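Local coordinates for protein argonaute (Marinitoga piezophila, PDB 5I4A), which uses short guide RNAs with a 5'-hydroxyl end to bind complementary target strands and cleaves single-stranded DNA with the help of divalent metal ions, preferably manganese, at residues D439-G447 against Y496-F507. Sequence-based numbering, arbitrary orientation.
Sequences DKEKNLYIG and YIKAFEKYIEKF
Leu444 and Ile446 of the strand meet Tyr496, Ala499, Phe500 and Tyr503 on one side of the helix, forming the apolar core of the contact. Branched aliphatic side chains suit these places: they spread over rings and backbone and bring no polar group to bury. Leu444 divides its branches: CD1 rests 3.9 Å from CD2 of Tyr503, while CD2 sits against the helix backbone at CA of Phe500, 4.0 Å away. Ile446 reaches with CD1 to the edge of the Tyr496 ring, near the ring plane and 3.5 Å from CE1. The same CD1 lies 4.4 Å from CB of Ala499, a small residue fitting for a position that faces the strand. The OH of Tyr496 is hydrogen-bonded to the carbonyl oxygen of Ile533.

A single hydrogen bond links the segments. With CG anti to the backbone N (chi1 -176°), Tyr503 stretches from the helix to the turn preceding the strand, where its OH donates to Glu441 O. At 2.5 Å between OH and O this bond is very short, and the carbonyl oxygen lies near the ring plane, at the edge. A tyrosine suits the place because its ring can pack on Leu444 while its hydroxyl grips the turn; a phenylalanine in its place would probably leave the Glu441 carbonyl without this donor and the turn less firmly tied to the helix.

Within the helix, CD2 of Phe507 stands over the centre of the Tyr503 ring. Across the contact, the extended Glu441 brings CG to the Phe507 ring in an off-centre CH-pi contact, 4.2 Å from the centroid, and its CD to 3.6 Å from CE1, carboxylate and ring planes 24° apart.

The helix packs over the sheet of the RNase H-like PIWI domain, its axis 146° from the direction of strand 443-447. The chemistry implies a buried apolar core that passes into a more exposed turn end at Glu441 and Phe507, tied by one tyrosine hydroxyl.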
ATOM      1  N   ASP A 439     -11.792 -26.044   3.384  1.00 41.97           N
ATOM      2  CA  ASP A 439     -11.141 -27.030   4.236  1.00 40.17           C
ATOM      3  C   ASP A 439      -9.900 -26.478   4.922  1.00 41.47           C
ATOM      4  O   ASP A 439      -9.003 -27.250   5.271  1.00 44.55           O
ATOM      5  CB  ASP A 439     -10.781 -28.277   3.409  1.00 44.78           C
ATOM      6  CG  ASP A 439      -9.805 -27.984   2.251  1.00 49.12           C
ATOM      7  OD1 ASP A 439      -9.678 -26.826   1.823  1.00 46.18           O
ATOM      8  OD2 ASP A 439      -9.149 -28.921   1.757  1.00 62.10           O
ATOM      9  N   LYS A 440      -9.831 -25.161   5.127  1.00 41.98           N
ATOM     10  CA  LYS A 440      -8.661 -24.517   5.720  1.00 36.97           C
ATOM     11  C   LYS A 440      -8.937 -23.945   7.109  1.00 38.85           C
ATOM     12  O   LYS A 440      -8.243 -23.020   7.539  1.00 41.79           O
ATOM     13  CB  LYS A 440      -8.126 -23.413   4.804  1.00 39.82           C
ATOM     14  CG  LYS A 440      -7.820 -23.861   3.384  1.00 36.30           C
ATOM     15  CD  LYS A 440      -6.850 -25.027   3.374  1.00 39.50           C
ATOM     16  CE  LYS A 440      -6.314 -25.287   1.976  1.00 38.91           C
ATOM     17  NZ  LYS A 440      -7.399 -25.481   0.975  1.00 44.97           N
ATOM     18  N   GLU A 441      -9.931 -24.482   7.825  1.00 38.58           N
ATOM     19  CA  GLU A 441     -10.281 -23.936   9.136  1.00 39.26           C
ATOM     20  C   GLU A 441      -9.159 -24.125  10.152  1.00 37.77           C
ATOM     21  O   GLU A 441      -9.074 -23.376  11.132  1.00 31.35           O
ATOM     22  CB  GLU A 441     -11.570 -24.584   9.650  1.00 48.07           C
ATOM     23  CG  GLU A 441     -12.072 -24.076  10.995  1.00 55.11           C
ATOM     24  CD  GLU A 441     -13.418 -24.668  11.376  1.00 65.05           C
ATOM     25  OE1 GLU A 441     -13.463 -25.547  12.264  1.00 69.94           O
ATOM     26  OE2 GLU A 441     -14.434 -24.259  10.776  1.00 64.66           O
ATOM     27  N   LYS A 442      -8.289 -25.112   9.938  1.00 34.46           N
ATOM     28  CA  LYS A 442      -7.251 -25.434  10.910  1.00 37.34           C
ATOM     29  C   LYS A 442      -6.137 -24.395  10.969  1.00 45.31           C
ATOM     30  O   LYS A 442      -5.244 -24.520  11.815  1.00 36.09           O
ATOM     31  CB  LYS A 442      -6.655 -26.802  10.593  1.00 37.44           C
ATOM     32  CG  LYS A 442      -6.049 -26.909   9.203  1.00 44.06           C
ATOM     33  CD  LYS A 442      -5.636 -28.343   8.905  1.00 52.03           C
ATOM     34  CE  LYS A 442      -5.327 -28.547   7.431  1.00 46.68           C
ATOM     35  NZ  LYS A 442      -5.052 -29.977   7.123  1.00 45.38           N
ATOM     36  N   ASN A 443      -6.168 -23.378  10.114  1.00 42.00           N
ATOM     37  CA  ASN A 443      -5.084 -22.417  10.004  1.00 41.92           C
ATOM     38  C   ASN A 443      -5.490 -21.071  10.593  1.00 36.87           C
ATOM     39  O   ASN A 443      -6.653 -20.665  10.526  1.00 31.64           O
ATOM     40  CB  ASN A 443      -4.667 -22.244   8.542  1.00 40.93           C
ATOM     41  CG  ASN A 443      -4.338 -23.564   7.874  1.00 34.10           C
ATOM     42  OD1 ASN A 443      -3.658 -24.413   8.451  1.00 32.06           O
ATOM     43  ND2 ASN A 443      -4.828 -23.747   6.654  1.00 36.09           N
ATOM     44  N   LEU A 444      -4.508 -20.384  11.175  1.00 33.71           N
ATOM     45  CA  LEU A 444      -4.695 -19.063  11.764  1.00 36.87           C
ATOM     46  C   LEU A 444      -3.915 -18.061  10.923  1.00 40.20           C
ATOM     47  O   LEU A 444      -2.678 -18.078  10.913  1.00 34.74           O
ATOM     48  CB  LEU A 444      -4.239 -19.044  13.221  1.00 38.36           C
ATOM     49  CG  LEU A 444      -4.226 -17.685  13.926  1.00 43.15           C
ATOM     50  CD1 LEU A 444      -5.604 -17.054  13.887  1.00 32.16           C
ATOM     51  CD2 LEU A 444      -3.737 -17.827  15.360  1.00 40.65           C
ATOM     52  N   TYR A 445      -4.638 -17.196  10.218  1.00 40.73           N
ATOM     53  CA  TYR A 445      -4.039 -16.225   9.314  1.00 32.80           C
ATOM     54  C   TYR A 445      -3.895 -14.892  10.038  1.00 30.48           C
ATOM     55  O   TYR A 445      -4.891 -14.297  10.458  1.00 34.27           O
ATOM     56  CB  TYR A 445      -4.884 -16.080   8.048  1.00 28.14           C
ATOM     57  CG  TYR A 445      -5.099 -17.400   7.339  1.00 25.40           C
ATOM     58  CD1 TYR A 445      -4.079 -17.986   6.602  1.00 25.39           C
ATOM     59  CD2 TYR A 445      -6.314 -18.068   7.419  1.00 28.35           C
ATOM     60  CE1 TYR A 445      -4.263 -19.196   5.959  1.00 35.80           C
ATOM     61  CE2 TYR A 445      -6.508 -19.282   6.777  1.00 30.63           C
ATOM     62  CZ  TYR A 445      -5.480 -19.838   6.049  1.00 30.06           C
ATOM     63  OH  TYR A 445      -5.662 -21.043   5.409  1.00 31.90           O
ATOM     64  N   ILE A 446      -2.654 -14.430  10.178  1.00 33.30           N
ATOM     65  CA  ILE A 446      -2.318 -13.245  10.956  1.00 35.81           C
ATOM     66  C   ILE A 446      -1.557 -12.278  10.061  1.00 35.61           C
ATOM     67  O   ILE A 446      -0.645 -12.687   9.332  1.00 29.78           O
ATOM     68  CB  ILE A 446      -1.485 -13.615  12.198  1.00 46.46           C
ATOM     69  CG1 ILE A 446      -2.312 -14.470  13.163  1.00 44.81           C
ATOM     70  CG2 ILE A 446      -0.966 -12.369  12.899  1.00 48.51           C
ATOM     71  CD1 ILE A 446      -1.505 -15.059  14.300  1.00 45.66           C
ATOM     72  N   GLY A 447      -1.937 -11.006  10.109  1.00 31.58           N
ATOM     73  CA  GLY A 447      -1.236  -9.948   9.392  1.00 30.64           C
ATOM     74  C   GLY A 447      -0.544  -9.024  10.378  1.00 36.87           C
ATOM     75  O   GLY A 447      -1.076  -8.748  11.454  1.00 37.30           O
ATOM     76  N   TYR A 496       0.457 -11.375  19.617  1.00 53.06           N
ATOM     77  CA  TYR A 496       0.361 -12.657  18.926  1.00 55.02           C
ATOM     78  C   TYR A 496      -0.310 -13.705  19.803  1.00 54.49           C
ATOM     79  O   TYR A 496      -1.168 -14.463  19.333  1.00 49.75           O
ATOM     80  CB  TYR A 496       1.749 -13.131  18.494  1.00 57.63           C
ATOM     81  CG  TYR A 496       1.762 -14.560  18.005  1.00 58.04           C
ATOM     82  CD1 TYR A 496       1.029 -14.936  16.887  1.00 52.71           C
ATOM     83  CD2 TYR A 496       2.500 -15.534  18.661  1.00 54.20           C
ATOM     84  CE1 TYR A 496       1.033 -16.241  16.437  1.00 42.07           C
ATOM     85  CE2 TYR A 496       2.509 -16.842  18.217  1.00 48.48           C
ATOM     86  CZ  TYR A 496       1.774 -17.188  17.104  1.00 43.03           C
ATOM     87  OH  TYR A 496       1.777 -18.488  16.653  1.00 49.41           O
ATOM     88  N   ILE A 497       0.068 -13.765  21.083  1.00 53.82           N
ATOM     89  CA  ILE A 497      -0.561 -14.710  22.003  1.00 48.38           C
ATOM     90  C   ILE A 497      -2.047 -14.408  22.140  1.00 45.86           C
ATOM     91  O   ILE A 497      -2.874 -15.322  22.259  1.00 50.14           O
ATOM     92  CB  ILE A 497       0.154 -14.685  23.367  1.00 45.21           C
ATOM     93  CG1 ILE A 497       1.596 -15.168  23.219  1.00 53.53           C
ATOM     94  CG2 ILE A 497      -0.587 -15.544  24.389  1.00 43.93           C
ATOM     95  CD1 ILE A 497       2.339 -15.277  24.534  1.00 50.13           C
ATOM     96  N   LYS A 498      -2.411 -13.124  22.115  1.00 46.42           N
ATOM     97  CA  LYS A 498      -3.818 -12.748  22.211  1.00 55.98           C
ATOM     98  C   LYS A 498      -4.610 -13.279  21.020  1.00 49.49           C
ATOM     99  O   LYS A 498      -5.677 -13.881  21.188  1.00 45.60           O
ATOM    100  CB  LYS A 498      -3.947 -11.226  22.324  1.00 50.97           C
ATOM    101  CG  LYS A 498      -3.275 -10.653  23.563  1.00 51.90           C
ATOM    102  CD  LYS A 498      -4.175  -9.679  24.296  1.00 49.78           C
ATOM    103  CE  LYS A 498      -3.834  -8.239  23.964  1.00 52.54           C
ATOM    104  NZ  LYS A 498      -4.828  -7.299  24.555  1.00 56.43           N
ATOM    105  N   ALA A 499      -4.095 -13.074  19.807  1.00 41.52           N
ATOM    106  CA  ALA A 499      -4.758 -13.604  18.620  1.00 44.72           C
ATOM    107  C   ALA A 499      -4.843 -15.124  18.670  1.00 56.03           C
ATOM    108  O   ALA A 499      -5.875 -15.710  18.320  1.00 47.03           O
ATOM    109  CB  ALA A 499      -4.023 -13.151  17.361  1.00 42.42           C
ATOM    110  N   PHE A 500      -3.759 -15.775  19.099  1.00 41.46           N
ATOM    111  CA  PHE A 500      -3.757 -17.223  19.277  1.00 44.83           C
ATOM    112  C   PHE A 500      -4.899 -17.663  20.185  1.00 42.39           C
ATOM    113  O   PHE A 500      -5.646 -18.595  19.863  1.00 42.28           O
ATOM    114  CB  PHE A 500      -2.410 -17.662  19.857  1.00 53.39           C
ATOM    115  CG  PHE A 500      -1.982 -19.041  19.447  1.00 57.09           C
ATOM    116  CD1 PHE A 500      -2.544 -20.161  20.034  1.00 57.16           C
ATOM    117  CD2 PHE A 500      -0.995 -19.215  18.490  1.00 55.37           C
ATOM    118  CE1 PHE A 500      -2.143 -21.431  19.664  1.00 53.30           C
ATOM    119  CE2 PHE A 500      -0.590 -20.482  18.114  1.00 55.41           C
ATOM    120  CZ  PHE A 500      -1.165 -21.591  18.703  1.00 52.14           C
ATOM    121  N   GLU A 501      -5.055 -16.987  21.326  1.00 41.72           N
ATOM    122  CA  GLU A 501      -6.093 -17.368  22.276  1.00 41.71           C
ATOM    123  C   GLU A 501      -7.483 -17.181  21.679  1.00 51.87           C
ATOM    124  O   GLU A 501      -8.389 -17.981  21.939  1.00 48.09           O
ATOM    125  CB  GLU A 501      -5.944 -16.559  23.564  1.00 54.39           C
ATOM    126  CG  GLU A 501      -6.264 -17.347  24.824  1.00 63.15           C
ATOM    127  CD  GLU A 501      -5.355 -18.548  24.995  1.00 63.74           C
ATOM    128  OE1 GLU A 501      -4.129 -18.398  24.807  1.00 64.70           O
ATOM    129  OE2 GLU A 501      -5.868 -19.643  25.302  1.00 64.35           O
ATOM    130  N   LYS A 502      -7.666 -16.129  20.872  1.00 43.83           N
ATOM    131  CA  LYS A 502      -8.949 -15.900  20.210  1.00 46.59           C
ATOM    132  C   LYS A 502      -9.340 -17.079  19.330  1.00 47.64           C
ATOM    133  O   LYS A 502     -10.502 -17.507  19.333  1.00 49.56           O
ATOM    134  CB  LYS A 502      -8.885 -14.616  19.384  1.00 53.36           C
ATOM    135  CG  LYS A 502      -8.656 -13.360  20.205  1.00 50.97           C
ATOM    136  CD  LYS A 502      -9.862 -13.049  21.064  1.00 53.47           C
ATOM    137  CE  LYS A 502      -9.606 -11.879  21.996  1.00 48.42           C
ATOM    138  NZ  LYS A 502     -10.763 -11.663  22.902  1.00 51.06           N
ATOM    139  N   TYR A 503      -8.389 -17.608  18.556  1.00 40.20           N
ATOM    140  CA  TYR A 503      -8.658 -18.793  17.747  1.00 39.96           C
ATOM    141  C   TYR A 503      -9.114 -19.951  18.625  1.00 40.11           C
ATOM    142  O   TYR A 503     -10.172 -20.545  18.393  1.00 39.82           O
ATOM    143  CB  TYR A 503      -7.410 -19.178  16.946  1.00 40.07           C
ATOM    144  CG  TYR A 503      -7.609 -20.348  16.001  1.00 39.82           C
ATOM    145  CD1 TYR A 503      -7.611 -21.659  16.469  1.00 43.96           C
ATOM    146  CD2 TYR A 503      -7.783 -20.143  14.637  1.00 39.42           C
ATOM    147  CE1 TYR A 503      -7.793 -22.726  15.611  1.00 39.77           C
ATOM    148  CE2 TYR A 503      -7.961 -21.210  13.769  1.00 39.52           C
ATOM    149  CZ  TYR A 503      -7.964 -22.498  14.265  1.00 46.76           C
ATOM    150  OH  TYR A 503      -8.141 -23.564  13.413  1.00 47.10           O
ATOM    151  N   ILE A 504      -8.309 -20.293  19.634  1.00 40.57           N
ATOM    152  CA  ILE A 504      -8.705 -21.314  20.602  1.00 50.13           C
ATOM    153  C   ILE A 504     -10.065 -20.971  21.193  1.00 55.02           C
ATOM    154  O   ILE A 504     -10.950 -21.826  21.307  1.00 55.00           O
ATOM    155  CB  ILE A 504      -7.638 -21.449  21.702  1.00 49.54           C
ATOM    156  CG1 ILE A 504      -6.255 -21.678  21.092  1.00 50.77           C
ATOM    157  CG2 ILE A 504      -8.007 -22.569  22.669  1.00 42.27           C
ATOM    158  CD1 ILE A 504      -5.123 -21.403  22.054  1.00 48.48           C
ATOM    159  N   GLU A 505     -10.246 -19.702  21.567  1.00 44.73           N
ATOM    160  CA  GLU A 505     -11.521 -19.248  22.107  1.00 42.95           C
ATOM    161  C   GLU A 505     -12.664 -19.521  21.137  1.00 51.03           C
ATOM    162  O   GLU A 505     -13.775 -19.863  21.557  1.00 54.26           O
ATOM    163  CB  GLU A 505     -11.425 -17.760  22.442  1.00 49.63           C
ATOM    164  CG  GLU A 505     -12.690 -17.132  22.951  1.00 42.58           C
ATOM    165  CD  GLU A 505     -12.432 -15.760  23.523  1.00 48.47           C
ATOM    166  OE1 GLU A 505     -11.957 -15.681  24.675  1.00 60.03           O
ATOM    167  OE2 GLU A 505     -12.682 -14.759  22.819  1.00 62.96           O
ATOM    168  N   LYS A 506     -12.409 -19.400  19.839  1.00 43.02           N
ATOM    169  CA  LYS A 506     -13.458 -19.675  18.865  1.00 45.22           C
ATOM    170  C   LYS A 506     -13.548 -21.145  18.483  1.00 51.95           C
ATOM    171  O   LYS A 506     -14.646 -21.634  18.195  1.00 45.31           O
ATOM    172  CB  LYS A 506     -13.239 -18.841  17.598  1.00 42.41           C
ATOM    173  CG  LYS A 506     -14.313 -19.075  16.533  1.00 38.35           C
ATOM    174  CD  LYS A 506     -14.208 -18.142  15.349  1.00 39.44           C
ATOM    175  CE  LYS A 506     -15.438 -18.227  14.472  1.00 37.55           C
ATOM    176  NZ  LYS A 506     -15.355 -17.318  13.306  1.00 37.24           N
ATOM    177  N   PHE A 507     -12.423 -21.856  18.422  1.00 44.30           N
ATOM    178  CA  PHE A 507     -12.427 -23.209  17.877  1.00 49.81           C
ATOM    179  C   PHE A 507     -12.101 -24.288  18.900  1.00 49.17           C
ATOM    180  O   PHE A 507     -12.124 -25.473  18.547  1.00 56.07           O
ATOM    181  CB  PHE A 507     -11.464 -23.308  16.683  1.00 39.20           C
ATOM    182  CG  PHE A 507     -11.884 -22.476  15.509  1.00 40.04           C
ATOM    183  CD1 PHE A 507     -13.058 -22.766  14.835  1.00 38.34           C
ATOM    184  CD2 PHE A 507     -11.132 -21.390  15.101  1.00 38.79           C
ATOM    185  CE1 PHE A 507     -13.467 -21.998  13.774  1.00 37.95           C
ATOM    186  CE2 PHE A 507     -11.535 -20.618  14.040  1.00 42.32           C
ATOM    187  CZ  PHE A 507     -12.707 -20.923  13.373  1.00 42.10           C
TER